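Local coordinates for protein sulfite dehydrogenase (PDB 2XTS) that oxidises protein-bound sulfane sulfur as the molybdenum-cofactor subunit of the SoxCD complex, in which a cytochrome partner probably takes up the electrons, at residues A[57-62]-A[135-140]; A[166-171]-A[234-239]; A[86-91]-A[98-103]; A[312-317]-A[328-333]. All blocks are in the same frame, centred on the assembly; numbering follows the deposited sequence.

Contact 1 (A[57-62]-A[135-140])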
loop_
_atom_site.group_PDB
_atom_site.type_symbol
_atom_site.label_atom_id
_atom_site.label_comp_id
_atom_site.label_asym_id
_atom_site.label_seq_id
_atom_site.Cartn_x
_atom_site.Cartn_y
_atom_site.Cartn_z
ATOM N N PRO A 57 -12.857 0.306 -5.157
ATOM C CA PRO A 57 -13.030 1.354 -6.181
ATOM C C PRO A 57 -11.982 1.268 -7.282
ATOM O O PRO A 57 -11.267 2.230 -7.519
ATOM C CB PRO A 57 -12.905 2.647 -5.374
ATOM C CG PRO A 57 -11.987 2.300 -4.282
ATOM C CD PRO A 57 -12.378 0.888 -3.885
ATOM N N ILE A 58 -11.966 0.147 -8.004
ATOM C CA ILE A 58 -10.972 -0.056 -9.045
ATOM C C ILE A 58 -11.092 0.900 -10.230
ATOM O O ILE A 58 -10.181 1.001 -10.995
ATOM C CB ILE A 58 -10.935 -1.522 -9.531
ATOM C CG1 ILE A 58 -12.274 -1.965 -10.133
ATOM C CG2 ILE A 58 -10.463 -2.460 -8.405
ATOM C CD1 ILE A 58 -12.176 -3.211 -10.975
ATOM N N HIS A 59 -12.219 1.578 -10.410
ATOM C CA HIS A 59 -12.314 2.607 -11.436
ATOM C C HIS A 59 -11.342 3.748 -11.210
ATOM O O HIS A 59 -10.907 4.376 -12.154
ATOM C CB HIS A 59 -13.737 3.134 -11.491
ATOM C CG HIS A 59 -14.162 3.850 -10.254
ATOM N ND1 HIS A 59 -14.270 3.211 -9.041
ATOM C CD2 HIS A 59 -14.599 5.121 -10.061
ATOM C CE1 HIS A 59 -14.693 4.068 -8.135
ATOM N NE2 HIS A 59 -14.909 5.236 -8.725
ATOM N N ALA A 60 -11.057 4.053 -9.947
ATOM C CA ALA A 60 -10.313 5.266 -9.581
ATOM C C ALA A 60 -8.862 5.007 -9.249
ATOM O O ALA A 60 -8.082 5.939 -9.177
ATOM C CB ALA A 60 -10.987 5.965 -8.406
ATOM N N LEU A 61 -8.502 3.755 -9.048
ATOM C CA LEU A 61 -7.151 3.385 -8.682
ATOM C C LEU A 61 -6.249 3.302 -9.906
ATOM O O LEU A 61 -6.708 3.181 -11.018
ATOM C CB LEU A 61 -7.142 2.073 -7.905
ATOM C CG LEU A 61 -7.959 2.043 -6.622
ATOM C CD1 LEU A 61 -7.999 0.639 -6.050
ATOM C CD2 LEU A 61 -7.523 3.053 -5.557
ATOM N N GLU A 62 -4.947 3.335 -9.671
ATOM C CA GLU A 62 -3.933 3.081 -10.694
ATOM C C GLU A 62 -2.906 2.093 -10.139
ATOM O O GLU A 62 -3.007 1.629 -8.992
ATOM C CB GLU A 62 -3.275 4.388 -11.204
ATOM C CG GLU A 62 -3.708 4.795 -12.599
ATOM C CD GLU A 62 -3.114 3.985 -13.716
ATOM O OE1 GLU A 62 -3.452 4.290 -14.879
ATOM O OE2 GLU A 62 -2.327 3.051 -13.473
ATOM N N GLY A 135 -20.611 0.148 -13.670
ATOM C CA GLY A 135 -19.307 0.536 -13.149
ATOM C C GLY A 135 -18.441 -0.653 -12.858
ATOM O O GLY A 135 -18.904 -1.597 -12.226
ATOM N N CYS A 136 -17.166 -0.581 -13.233
ATOM C CA CYS A 136 -16.262 -1.678 -12.951
ATOM C C CYS A 136 -16.026 -1.881 -11.456
ATOM O O CYS A 136 -15.697 -2.990 -11.052
ATOM C CB CYS A 136 -14.929 -1.549 -13.709
ATOM S SG CYS A 136 -13.968 -0.089 -13.314
ATOM N N GLN A 137 -16.224 -0.868 -10.618
ATOM C CA GLN A 137 -16.197 -1.111 -9.174
ATOM C C GLN A 137 -17.158 -2.252 -8.838
ATOM O O GLN A 137 -16.854 -3.142 -8.027
ATOM C CB GLN A 137 -16.624 0.152 -8.422
ATOM C CG GLN A 137 -16.769 -0.062 -6.936
ATOM C CD GLN A 137 -16.641 1.204 -6.125
ATOM O OE1 GLN A 137 -16.924 2.290 -6.638
ATOM N NE2 GLN A 137 -16.213 1.073 -4.875
ATOM N N TYR A 138 -18.332 -2.234 -9.475
ATOM C CA TYR A 138 -19.397 -3.198 -9.162
ATOM C C TYR A 138 -19.227 -4.521 -9.897
ATOM O O TYR A 138 -19.466 -5.583 -9.342
ATOM C CB TYR A 138 -20.779 -2.577 -9.465
ATOM C CG TYR A 138 -20.940 -1.264 -8.764
ATOM C CD1 TYR A 138 -21.129 -1.214 -7.396
ATOM C CD2 TYR A 138 -20.837 -0.079 -9.451
ATOM C CE1 TYR A 138 -21.223 -0.015 -6.739
ATOM C CE2 TYR A 138 -20.898 1.132 -8.793
ATOM C CZ TYR A 138 -21.113 1.152 -7.440
ATOM O OH TYR A 138 -21.168 2.334 -6.750
ATOM N N THR A 139 -18.866 -4.459 -11.173
ATOM C CA THR A 139 -18.817 -5.668 -11.974
ATOM C C THR A 139 -17.477 -6.414 -11.910
ATOM O O THR A 139 -17.421 -7.591 -12.266
ATOM C CB THR A 139 -19.252 -5.373 -13.440
ATOM O OG1 THR A 139 -18.511 -4.285 -13.994
ATOM C CG2 THR A 139 -20.712 -5.016 -13.502
ATOM N N GLN A 140 -16.413 -5.765 -11.394
ATOM C CA GLN A 140 -15.104 -6.384 -11.260
ATOM C C GLN A 140 -14.406 -6.098 -9.926
ATOM O O GLN A 140 -13.283 -6.539 -9.741
ATOM C CB GLN A 140 -14.195 -5.991 -12.439
ATOM C CG GLN A 140 -14.464 -6.693 -13.785
ATOM C CD GLN A 140 -15.582 -6.035 -14.597
ATOM O OE1 GLN A 140 -15.953 -4.891 -14.367
ATOM N NE2 GLN A 140 -16.075 -6.745 -15.594
#
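The short helix 136-140 of the molybdopterin-binding part, with Gly135 at its N-cap position, meets a tight turn in the loop ahead of strand 74-75. The turn is closed by Ala60 N on Pro57 O, 3.0 Å, while Gly135 O takes both Tyr138 N and Thr139 N at the helix start. Ile58 reaches the helix with the tip of its longer branch: CG1 sits in the crowded position between N and the carbonyl carbon (chi1 61°), and CD1 comes to 3.5 Å from Cys136 O and also touches Gln140 CB. Cys136 SG leans on the flank of the turn, 3.7 Å from His59 CB. The extended Gln137 lies alongside His59, the two pointing the same way with amide and ring planes 31° apart; Gln137 NE2 passes 3.5 Å from Pro57 CA. Both ends of that buried amide are satisfied, OE1 by Gln274 and NE2 by the carbonyls of Phe55 and Lys38, so its rotation is fixed. His59 NE2 bonds to Gly194 O of the cytochrome chain. Ile58, Cys136 and Gln140 pack on Val267 of strand 265-270, and Cys136 and Thr139 on Trp376 of strand 375-378.

Contact 2 (A[166-171]-A[234-239])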
loop_
_atom_site.group_PDB
_atom_site.type_symbol
_atom_site.label_atom_id
_atom_site.label_comp_id
_atom_site.label_asym_id
_atom_site.label_seq_id
_atom_site.Cartn_x
_atom_site.Cartn_y
_atom_site.Cartn_z
ATOM N N GLY A 166 -2.154 -38.119 5.446
ATOM C CA GLY A 166 -2.737 -36.777 5.461
ATOM C C GLY A 166 -2.672 -36.095 4.113
ATOM O O GLY A 166 -1.711 -35.369 3.821
ATOM N N LYS A 167 -3.727 -36.285 3.318
ATOM C CA LYS A 167 -3.781 -35.831 1.933
ATOM C C LYS A 167 -4.487 -34.472 1.741
ATOM O O LYS A 167 -4.326 -33.840 0.681
ATOM C CB LYS A 167 -4.520 -36.897 1.102
ATOM C CG LYS A 167 -3.877 -38.314 1.061
ATOM C CD LYS A 167 -2.443 -38.276 0.603
ATOM C CE LYS A 167 -1.871 -39.685 0.342
ATOM N NZ LYS A 167 -2.518 -40.373 -0.811
ATOM N N TRP A 168 -5.260 -34.054 2.746
ATOM C CA TRP A 168 -6.054 -32.828 2.686
ATOM C C TRP A 168 -5.849 -32.032 3.947
ATOM O O TRP A 168 -5.709 -32.593 5.032
ATOM C CB TRP A 168 -7.547 -33.157 2.523
ATOM C CG TRP A 168 -7.943 -33.740 1.228
ATOM C CD1 TRP A 168 -7.874 -35.045 0.870
ATOM C CD2 TRP A 168 -8.472 -33.032 0.106
ATOM N NE1 TRP A 168 -8.343 -35.194 -0.413
ATOM C CE2 TRP A 168 -8.730 -33.974 -0.895
ATOM C CE3 TRP A 168 -8.788 -31.692 -0.135
ATOM C CZ2 TRP A 168 -9.280 -33.626 -2.132
ATOM C CZ3 TRP A 168 -9.351 -31.336 -1.375
ATOM C CH2 TRP A 168 -9.574 -32.301 -2.355
ATOM N N LEU A 169 -5.877 -30.711 3.789
ATOM C CA LEU A 169 -5.867 -29.781 4.904
ATOM C C LEU A 169 -7.174 -29.026 4.887
ATOM O O LEU A 169 -7.614 -28.522 3.840
ATOM C CB LEU A 169 -4.687 -28.814 4.799
ATOM C CG LEU A 169 -4.556 -27.713 5.862
ATOM C CD1 LEU A 169 -3.105 -27.319 6.028
ATOM C CD2 LEU A 169 -5.384 -26.485 5.483
ATOM N N TYR A 170 -7.805 -28.968 6.051
ATOM C CA TYR A 170 -9.020 -28.200 6.249
ATOM C C TYR A 170 -8.684 -26.991 7.098
ATOM O O TYR A 170 -8.148 -27.143 8.196
ATOM C CB TYR A 170 -10.032 -29.068 6.960
ATOM C CG TYR A 170 -11.345 -28.398 7.295
ATOM C CD1 TYR A 170 -12.322 -28.167 6.315
ATOM C CD2 TYR A 170 -11.653 -28.071 8.613
ATOM C CE1 TYR A 170 -13.549 -27.593 6.661
ATOM C CE2 TYR A 170 -12.843 -27.482 8.958
ATOM C CZ TYR A 170 -13.800 -27.271 7.992
ATOM O OH TYR A 170 -15.005 -26.688 8.332
ATOM N N ALA A 171 -9.008 -25.794 6.605
ATOM C CA ALA A 171 -8.718 -24.564 7.349
ATOM C C ALA A 171 -10.020 -23.928 7.758
ATOM O O ALA A 171 -10.926 -23.797 6.935
ATOM C CB ALA A 171 -7.909 -23.562 6.525
ATOM N N ASP A 234 -7.734 -37.410 5.667
ATOM C CA ASP A 234 -7.429 -38.318 4.561
ATOM C C ASP A 234 -8.303 -38.093 3.340
ATOM O O ASP A 234 -8.083 -38.679 2.300
ATOM C CB ASP A 234 -7.444 -39.795 5.018
ATOM C CG ASP A 234 -8.807 -40.272 5.502
ATOM O OD1 ASP A 234 -9.788 -39.489 5.529
ATOM O OD2 ASP A 234 -8.887 -41.473 5.867
ATOM N N LYS A 235 -9.263 -37.185 3.472
ATOM C CA LYS A 235 -10.215 -36.847 2.402
ATOM C C LYS A 235 -10.728 -35.438 2.620
ATOM O O LYS A 235 -10.576 -34.901 3.702
ATOM C CB LYS A 235 -11.401 -37.808 2.354
ATOM C CG LYS A 235 -12.159 -37.938 3.618
ATOM C CD LYS A 235 -13.238 -39.006 3.506
ATOM C CE LYS A 235 -12.684 -40.377 3.093
ATOM N NZ LYS A 235 -13.585 -41.566 3.333
ATOM N N ALA A 236 -11.339 -34.855 1.592
ATOM C CA ALA A 236 -11.906 -33.535 1.691
ATOM C C ALA A 236 -13.059 -33.565 2.690
ATOM O O ALA A 236 -13.797 -34.551 2.771
ATOM C CB ALA A 236 -12.382 -33.071 0.322
ATOM N N VAL A 237 -13.255 -32.483 3.422
ATOM C CA VAL A 237 -14.358 -32.431 4.354
ATOM C C VAL A 237 -15.717 -32.302 3.631
ATOM O O VAL A 237 -16.716 -32.841 4.079
ATOM C CB VAL A 237 -14.146 -31.277 5.363
ATOM C CG1 VAL A 237 -15.379 -31.064 6.226
ATOM C CG2 VAL A 237 -12.876 -31.540 6.184
ATOM N N GLU A 238 -15.721 -31.593 2.502
ATOM C CA GLU A 238 -16.952 -31.284 1.744
ATOM C C GLU A 238 -17.888 -30.469 2.627
ATOM O O GLU A 238 -19.052 -30.803 2.892
ATOM C CB GLU A 238 -17.613 -32.522 1.146
ATOM C CG GLU A 238 -16.648 -33.379 0.338
ATOM C CD GLU A 238 -16.315 -32.843 -1.037
ATOM O OE1 GLU A 238 -16.183 -31.615 -1.220
ATOM O OE2 GLU A 238 -16.168 -33.688 -1.937
ATOM N N SER A 239 -17.323 -29.380 3.107
ATOM C CA SER A 239 -18.015 -28.424 3.926
ATOM C C SER A 239 -19.022 -27.575 3.147
ATOM O O SER A 239 -19.096 -27.633 1.919
ATOM C CB SER A 239 -16.982 -27.522 4.558
ATOM O OG SER A 239 -16.350 -26.795 3.515
#
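A methyl group sits almost exactly over the middle of a tryptophan ring: Ala236 CB is 3.7 Å from the centroid of the six-membered ring of Trp168 and only 3° off its normal, a nearly ideal CH-pi contact. The same indole face goes on to cover backbone, with Ala236 N lying above it toward the rim and Trp168 CD1 3.3 Å from Lys235 CA. Asp234 O stands instead at the indole edge. Trp168 CG is anti to its carbonyl carbon (chi1 -69°), which turns the ring over the chain leaving strand 227-233. Lys167 and Trp168 both face Tyr233, a classic beta bulge at the start of strand 168-173 in the mixed sheet. Two residues on, Tyr170 has CG anti to its backbone N and crosses Val237 at about a right angle, its CD1 3.4 Å from Val237 CG2; Ser239 CB meets the edge of the same ring at CE1, 4.0 Å away. Ser239, which precedes Arg240 of the heme c pocket, is held through OG by Gly180 O. Lys235 NZ forms a salt bridge to Asp24, and Asp234 OD1 a hydrogen bond to Gln26, both of the cytochrome chain. The join is therefore one of dispersion and CH-pi attraction, with the polar ends of Asp234 and Lys235 engaged by the cytochrome and Ser239 OG by Gly180; Lys235 O, buried without a partner, is likely to carry a desolvation cost.

Contact 3 (A[86-91]-A[98-103])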
loop_
_atom_site.group_PDB
_atom_site.type_symbol
_atom_site.label_atom_id
_atom_site.label_comp_id
_atom_site.label_asym_id
_atom_site.label_seq_id
_atom_site.Cartn_x
_atom_site.Cartn_y
_atom_site.Cartn_z
ATOM N N ASP A 86 -5.619 -12.982 22.377
ATOM C CA ASP A 86 -6.642 -14.028 22.359
ATOM C C ASP A 86 -6.472 -15.063 21.240
ATOM O O ASP A 86 -7.035 -16.156 21.302
ATOM C CB ASP A 86 -8.011 -13.365 22.213
ATOM C CG ASP A 86 -8.464 -12.634 23.465
ATOM O OD1 ASP A 86 -7.849 -12.827 24.545
ATOM O OD2 ASP A 86 -9.442 -11.864 23.346
ATOM N N TYR A 87 -5.720 -14.701 20.215
ATOM C CA TYR A 87 -5.532 -15.546 19.052
ATOM C C TYR A 87 -4.888 -16.892 19.411
ATOM O O TYR A 87 -3.939 -16.954 20.178
ATOM C CB TYR A 87 -4.643 -14.831 18.026
ATOM C CG TYR A 87 -4.402 -15.622 16.777
ATOM C CD1 TYR A 87 -5.338 -15.616 15.757
ATOM C CD2 TYR A 87 -3.277 -16.403 16.612
ATOM C CE1 TYR A 87 -5.173 -16.355 14.622
ATOM C CE2 TYR A 87 -3.109 -17.143 15.467
ATOM C CZ TYR A 87 -4.056 -17.120 14.478
ATOM O OH TYR A 87 -3.837 -17.895 13.365
ATOM N N ARG A 88 -5.414 -17.964 18.836
ATOM C CA ARG A 88 -4.779 -19.275 18.928
ATOM C C ARG A 88 -4.886 -19.958 17.575
ATOM O O ARG A 88 -5.922 -19.872 16.920
ATOM C CB ARG A 88 -5.478 -20.150 19.967
ATOM C CG ARG A 88 -5.449 -19.651 21.405
ATOM C CD ARG A 88 -4.058 -19.687 22.022
ATOM N NE ARG A 88 -4.136 -19.354 23.436
ATOM C CZ ARG A 88 -4.162 -18.118 23.925
ATOM N NH1 ARG A 88 -4.075 -17.056 23.122
ATOM N NH2 ARG A 88 -4.246 -17.938 25.239
ATOM N N LEU A 89 -3.825 -20.650 17.166
ATOM C CA LEU A 89 -3.834 -21.481 15.959
ATOM C C LEU A 89 -3.558 -22.924 16.350
ATOM O O LEU A 89 -2.549 -23.219 16.971
ATOM C CB LEU A 89 -2.782 -21.012 14.943
ATOM C CG LEU A 89 -2.636 -21.850 13.661
ATOM C CD1 LEU A 89 -3.920 -21.696 12.842
ATOM C CD2 LEU A 89 -1.430 -21.452 12.827
ATOM N N MET A 90 -4.441 -23.809 15.930
ATOM C CA MET A 90 -4.360 -25.230 16.229
ATOM C C MET A 90 -4.046 -25.982 14.963
ATOM O O MET A 90 -4.576 -25.672 13.900
ATOM C CB MET A 90 -5.689 -25.711 16.812
ATOM C CG MET A 90 -5.779 -27.216 17.038
ATOM S SD MET A 90 -7.380 -27.772 17.712
ATOM C CE MET A 90 -7.262 -27.030 19.333
ATOM N N ILE A 91 -3.153 -26.971 15.070
ATOM C CA ILE A 91 -2.909 -27.951 13.998
ATOM C C ILE A 91 -3.207 -29.322 14.566
ATOM O O ILE A 91 -2.642 -29.692 15.592
ATOM C CB ILE A 91 -1.465 -27.910 13.456
ATOM C CG1 ILE A 91 -1.142 -26.510 12.920
ATOM C CG2 ILE A 91 -1.298 -28.916 12.341
ATOM C CD1 ILE A 91 0.234 -26.332 12.297
ATOM N N PRO A 98 -0.328 -32.941 17.596
ATOM C CA PRO A 98 -1.182 -31.782 17.382
ATOM C C PRO A 98 -0.665 -30.633 18.229
ATOM O O PRO A 98 -0.217 -30.841 19.365
ATOM C CB PRO A 98 -2.534 -32.249 17.880
ATOM C CG PRO A 98 -2.203 -33.247 18.954
ATOM C CD PRO A 98 -0.961 -33.922 18.491
ATOM N N LEU A 99 -0.748 -29.419 17.700
ATOM C CA LEU A 99 -0.129 -28.238 18.317
ATOM C C LEU A 99 -1.093 -27.073 18.489
ATOM O O LEU A 99 -2.054 -26.941 17.740
ATOM C CB LEU A 99 1.067 -27.753 17.489
ATOM C CG LEU A 99 2.239 -28.731 17.371
ATOM C CD1 LEU A 99 3.271 -28.234 16.377
ATOM C CD2 LEU A 99 2.878 -29.070 18.728
ATOM N N VAL A 100 -0.800 -26.251 19.486
ATOM C CA VAL A 100 -1.429 -24.945 19.656
ATOM C C VAL A 100 -0.295 -23.918 19.626
ATOM O O VAL A 100 0.726 -24.065 20.339
ATOM C CB VAL A 100 -2.185 -24.800 20.973
ATOM C CG1 VAL A 100 -2.659 -23.324 21.179
ATOM C CG2 VAL A 100 -3.353 -25.768 20.994
ATOM N N PHE A 101 -0.474 -22.882 18.805
ATOM C CA PHE A 101 0.435 -21.742 18.699
ATOM C C PHE A 101 -0.251 -20.461 19.165
ATOM O O PHE A 101 -1.443 -20.245 18.921
ATOM C CB PHE A 101 0.861 -21.485 17.242
ATOM C CG PHE A 101 1.584 -22.631 16.603
ATOM C CD1 PHE A 101 2.924 -22.852 16.857
ATOM C CD2 PHE A 101 0.937 -23.477 15.735
ATOM C CE1 PHE A 101 3.599 -23.910 16.280
ATOM C CE2 PHE A 101 1.612 -24.527 15.149
ATOM C CZ PHE A 101 2.941 -24.737 15.411
ATOM N N THR A 102 0.514 -19.625 19.844
ATOM C CA THR A 102 0.119 -18.265 20.117
ATOM C C THR A 102 0.622 -17.364 18.989
ATOM O O THR A 102 1.452 -17.762 18.178
ATOM C CB THR A 102 0.725 -17.770 21.417
ATOM O OG1 THR A 102 2.143 -17.792 21.286
ATOM C CG2 THR A 102 0.337 -18.675 22.572
ATOM N N PHE A 103 0.150 -16.125 18.946
ATOM C CA PHE A 103 0.668 -15.210 17.949
ATOM C C PHE A 103 2.172 -14.937 18.156
ATOM O O PHE A 103 2.944 -14.851 17.209
ATOM C CB PHE A 103 -0.145 -13.912 17.891
ATOM C CG PHE A 103 0.148 -13.114 16.658
ATOM C CD1 PHE A 103 -0.458 -13.453 15.450
ATOM C CD2 PHE A 103 1.083 -12.100 16.666
ATOM C CE1 PHE A 103 -0.158 -12.782 14.307
ATOM C CE2 PHE A 103 1.388 -11.402 15.503
ATOM C CZ PHE A 103 0.771 -11.753 14.334
HETATM O O HOH W 1 -1.823 -15.456 20.903
#
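Four backbone bonds pair Leu89 with Phe101 and Ile91 with Leu99, each N-H serving the facing carbonyl in its plane. Leu89 N to Phe101 O is 3.0 Å and nearly straight at 171°; Leu99 N to Ile91 O, 2.8 Å, is the most bent at 155°. Between them Met90 and Val100 form a non-hydrogen-bonded pair. Met90 bonds through its backbone to Arg228 and Leu230 of strand 227-233, while Leu99 and Val100 pair with a cytochrome strand, so the antiparallel hairpin carries the mixed sheet across the interface. Ile91 CD1 meets the Phe101 ring at its edge, 3.6 Å from CE2. Where the strands part, a water bridges them, donating a hydrogen bond to Tyr87 O at 2.7 Å and accepting one from Phe103 N at 2.9 Å. Tyr87 O also takes Arg88 NH1 from above the carbonyl plane, at 2.9 Å; NH1 is shared with Gln85 O, and NE salt-bridges Asp5 of the second subunit. An alanine in place of Arg88 has no guanidinium, which would probably loosen the hold on Tyr87 O and Gln85 O and weaken the subunit contact. Tyr87 OH is held by Val227 O, and Thr102 OG1 caps the following helix.

Contact 4 (A[312-317]-A[328-333])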
loop_
_atom_site.group_PDB
_atom_site.type_symbol
_atom_site.label_atom_id
_atom_site.label_comp_id
_atom_site.label_asym_id
_atom_site.label_seq_id
_atom_site.Cartn_x
_atom_site.Cartn_y
_atom_site.Cartn_z
ATOM N N THR A 312 -2.199 -4.659 -29.172
ATOM C CA THR A 312 -1.539 -5.058 -27.943
ATOM C C THR A 312 -1.188 -3.798 -27.152
ATOM O O THR A 312 -0.577 -2.873 -27.662
ATOM C CB THR A 312 -0.339 -5.981 -28.212
ATOM O OG1 THR A 312 -0.805 -7.138 -28.930
ATOM C CG2 THR A 312 0.330 -6.382 -26.904
ATOM N N ALA A 313 -1.645 -3.773 -25.906
ATOM C CA ALA A 313 -1.370 -2.689 -24.963
ATOM C C ALA A 313 0.017 -2.909 -24.386
ATOM O O ALA A 313 0.680 -3.916 -24.673
ATOM C CB ALA A 313 -2.429 -2.691 -23.839
ATOM N N ARG A 314 0.477 -1.969 -23.566
ATOM C CA ARG A 314 1.731 -2.191 -22.831
ATOM C C ARG A 314 1.444 -2.509 -21.372
ATOM O O ARG A 314 0.439 -2.043 -20.830
ATOM C CB ARG A 314 2.680 -1.005 -22.959
ATOM C CG ARG A 314 2.297 0.223 -22.175
ATOM C CD ARG A 314 3.303 1.348 -22.392
ATOM N NE ARG A 314 2.907 2.533 -21.638
ATOM C CZ ARG A 314 1.978 3.400 -22.030
ATOM N NH1 ARG A 314 1.307 3.224 -23.162
ATOM N NH2 ARG A 314 1.674 4.439 -21.261
ATOM N N ILE A 315 2.288 -3.353 -20.795
ATOM C CA ILE A 315 2.306 -3.629 -19.367
ATOM C C ILE A 315 3.104 -2.525 -18.707
ATOM O O ILE A 315 4.252 -2.283 -19.094
ATOM C CB ILE A 315 3.018 -4.969 -19.076
ATOM C CG1 ILE A 315 2.238 -6.115 -19.721
ATOM C CG2 ILE A 315 3.241 -5.159 -17.569
ATOM C CD1 ILE A 315 0.757 -5.941 -19.652
ATOM N N THR A 316 2.492 -1.848 -17.742
ATOM C CA THR A 316 3.147 -0.800 -16.956
ATOM C C THR A 316 3.549 -1.383 -15.621
ATOM O O THR A 316 2.706 -1.708 -14.797
ATOM C CB THR A 316 2.202 0.391 -16.815
ATOM O OG1 THR A 316 2.011 0.933 -18.125
ATOM C CG2 THR A 316 2.759 1.473 -15.917
ATOM N N GLY A 317 4.851 -1.561 -15.436
ATOM C CA GLY A 317 5.376 -2.237 -14.253
ATOM C C GLY A 317 5.668 -3.676 -14.588
ATOM O O GLY A 317 5.923 -4.019 -15.745
ATOM N N HIS A 328 -1.762 -0.242 -20.191
ATOM C CA HIS A 328 -2.148 1.035 -20.771
ATOM C C HIS A 328 -2.109 0.983 -22.281
ATOM O O HIS A 328 -1.262 0.315 -22.869
ATOM C CB HIS A 328 -1.217 2.167 -20.365
ATOM C CG HIS A 328 -1.249 2.491 -18.910
ATOM N ND1 HIS A 328 -2.265 3.190 -18.293
ATOM C CD2 HIS A 328 -0.340 2.226 -17.945
ATOM C CE1 HIS A 328 -1.993 3.302 -17.000
ATOM N NE2 HIS A 328 -0.832 2.723 -16.767
ATOM N N LEU A 329 -3.025 1.723 -22.891
ATOM C CA LEU A 329 -2.981 2.004 -24.323
ATOM C C LEU A 329 -3.389 3.449 -24.492
ATOM O O LEU A 329 -4.448 3.865 -24.026
ATOM C CB LEU A 329 -3.914 1.091 -25.139
ATOM C CG LEU A 329 -3.883 1.263 -26.669
ATOM C CD1 LEU A 329 -2.621 0.632 -27.247
ATOM C CD2 LEU A 329 -5.107 0.714 -27.375
ATOM N N ASP A 330 -2.515 4.232 -25.130
ATOM C CA ASP A 330 -2.797 5.620 -25.393
ATOM C C ASP A 330 -3.361 5.757 -26.784
ATOM O O ASP A 330 -2.770 5.260 -27.738
ATOM C CB ASP A 330 -1.521 6.419 -25.206
ATOM C CG ASP A 330 -0.993 6.302 -23.780
ATOM O OD1 ASP A 330 -1.732 6.742 -22.874
ATOM O OD2 ASP A 330 0.146 5.805 -23.569
ATOM N N ILE A 331 -4.508 6.423 -26.894
ATOM C CA ILE A 331 -5.121 6.676 -28.211
ATOM C C ILE A 331 -5.418 8.155 -28.429
ATOM O O ILE A 331 -5.331 8.970 -27.511
ATOM C CB ILE A 331 -6.410 5.822 -28.431
ATOM C CG1 ILE A 331 -7.579 6.325 -27.565
ATOM C CG2 ILE A 331 -6.116 4.344 -28.184
ATOM C CD1 ILE A 331 -8.957 5.799 -28.013
ATOM N N ASP A 332 -5.783 8.486 -29.668
ATOM C CA ASP A 332 -6.243 9.817 -30.014
ATOM C C ASP A 332 -7.729 9.692 -30.348
ATOM O O ASP A 332 -8.085 9.238 -31.431
ATOM C CB ASP A 332 -5.416 10.326 -31.203
ATOM C CG ASP A 332 -5.715 11.762 -31.577
ATOM O OD1 ASP A 332 -6.696 12.342 -31.078
ATOM O OD2 ASP A 332 -4.950 12.309 -32.402
ATOM N N TRP A 333 -8.603 10.086 -29.420
ATOM C CA TRP A 333 -10.049 9.886 -29.593
ATOM C C TRP A 333 -10.645 10.967 -30.496
ATOM O O TRP A 333 -10.576 12.160 -30.179
ATOM C CB TRP A 333 -10.748 9.862 -28.233
ATOM C CG TRP A 333 -12.221 9.526 -28.326
ATOM C CD1 TRP A 333 -12.805 8.541 -29.088
ATOM C CD2 TRP A 333 -13.287 10.182 -27.643
ATOM N NE1 TRP A 333 -14.158 8.545 -28.901
ATOM C CE2 TRP A 333 -14.489 9.533 -28.013
ATOM C CE3 TRP A 333 -13.350 11.244 -26.742
ATOM C CZ2 TRP A 333 -15.732 9.940 -27.530
ATOM C CZ3 TRP A 333 -14.567 11.634 -26.255
ATOM C CH2 TRP A 333 -15.751 10.980 -26.640
HETATM O O HOH W 2 -0.876 5.789 -20.450
#
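The guanidinium of Arg314 carries His328 CB over one face, 3.7 Å above the plane toward the rim, and Asp330 OD2 at its edge. The His328 ring lies 29° from the guanidinium plane and has Thr316 CB at its own edge. Arg314 leaves its backbone with CG in the crowded position (chi1 73°), then runs extended to NE, passing across the neighbouring strand to Asp330. Its two terminal nitrogens close end-on on one oxygen: NH1 reaches Asp330 OD2 at 2.9 Å from above the carboxylate plane, and NH2 the same OD2 at 3.1 Å on the syn lone pair. A water donates to Asp330 OD1, 2.7 Å, and accepts a weak bond from NH2, which also binds Arg111 O of the second subunit. In the backbone, Arg314 and His328 form a hydrogen-bonded antiparallel pair (Arg314 N to His328 O 3.0 Å, His328 N to Arg314 O 2.9 Å) in the hairpin of the dimerisation domain. A leucine in place of Arg314 has no guanidinium, which would probably weaken both the strand-to-strand link and the subunit interface. With both donors on OD2 and the water on OD1, the carboxylate is likely to stay ionised.

How the contacts relate
From the N terminus, the loop at 57-62 is met again by helix 136-140, and contact 1 thus closes a loop of 72 residues. Contact 3, a short hairpin, nests inside it. Contact 2 opens after contact 1 has closed and joins strand 168-173 to the loop after strand 227-233 across 62 intervening residues, in the mixed sheet to which the hairpin of contact 3 belongs. Contact 4 closes a separate hairpin, with 10 residues between its segments on strands 311-316 and 325-333 in the dimerisation range. It nevertheless touches contact 1, where Glu62 packs on His328. Contacts 1, 3 and 4 all reach the second subunit, while contacts 2 and 4 lie on opposite sides of the chain's centre.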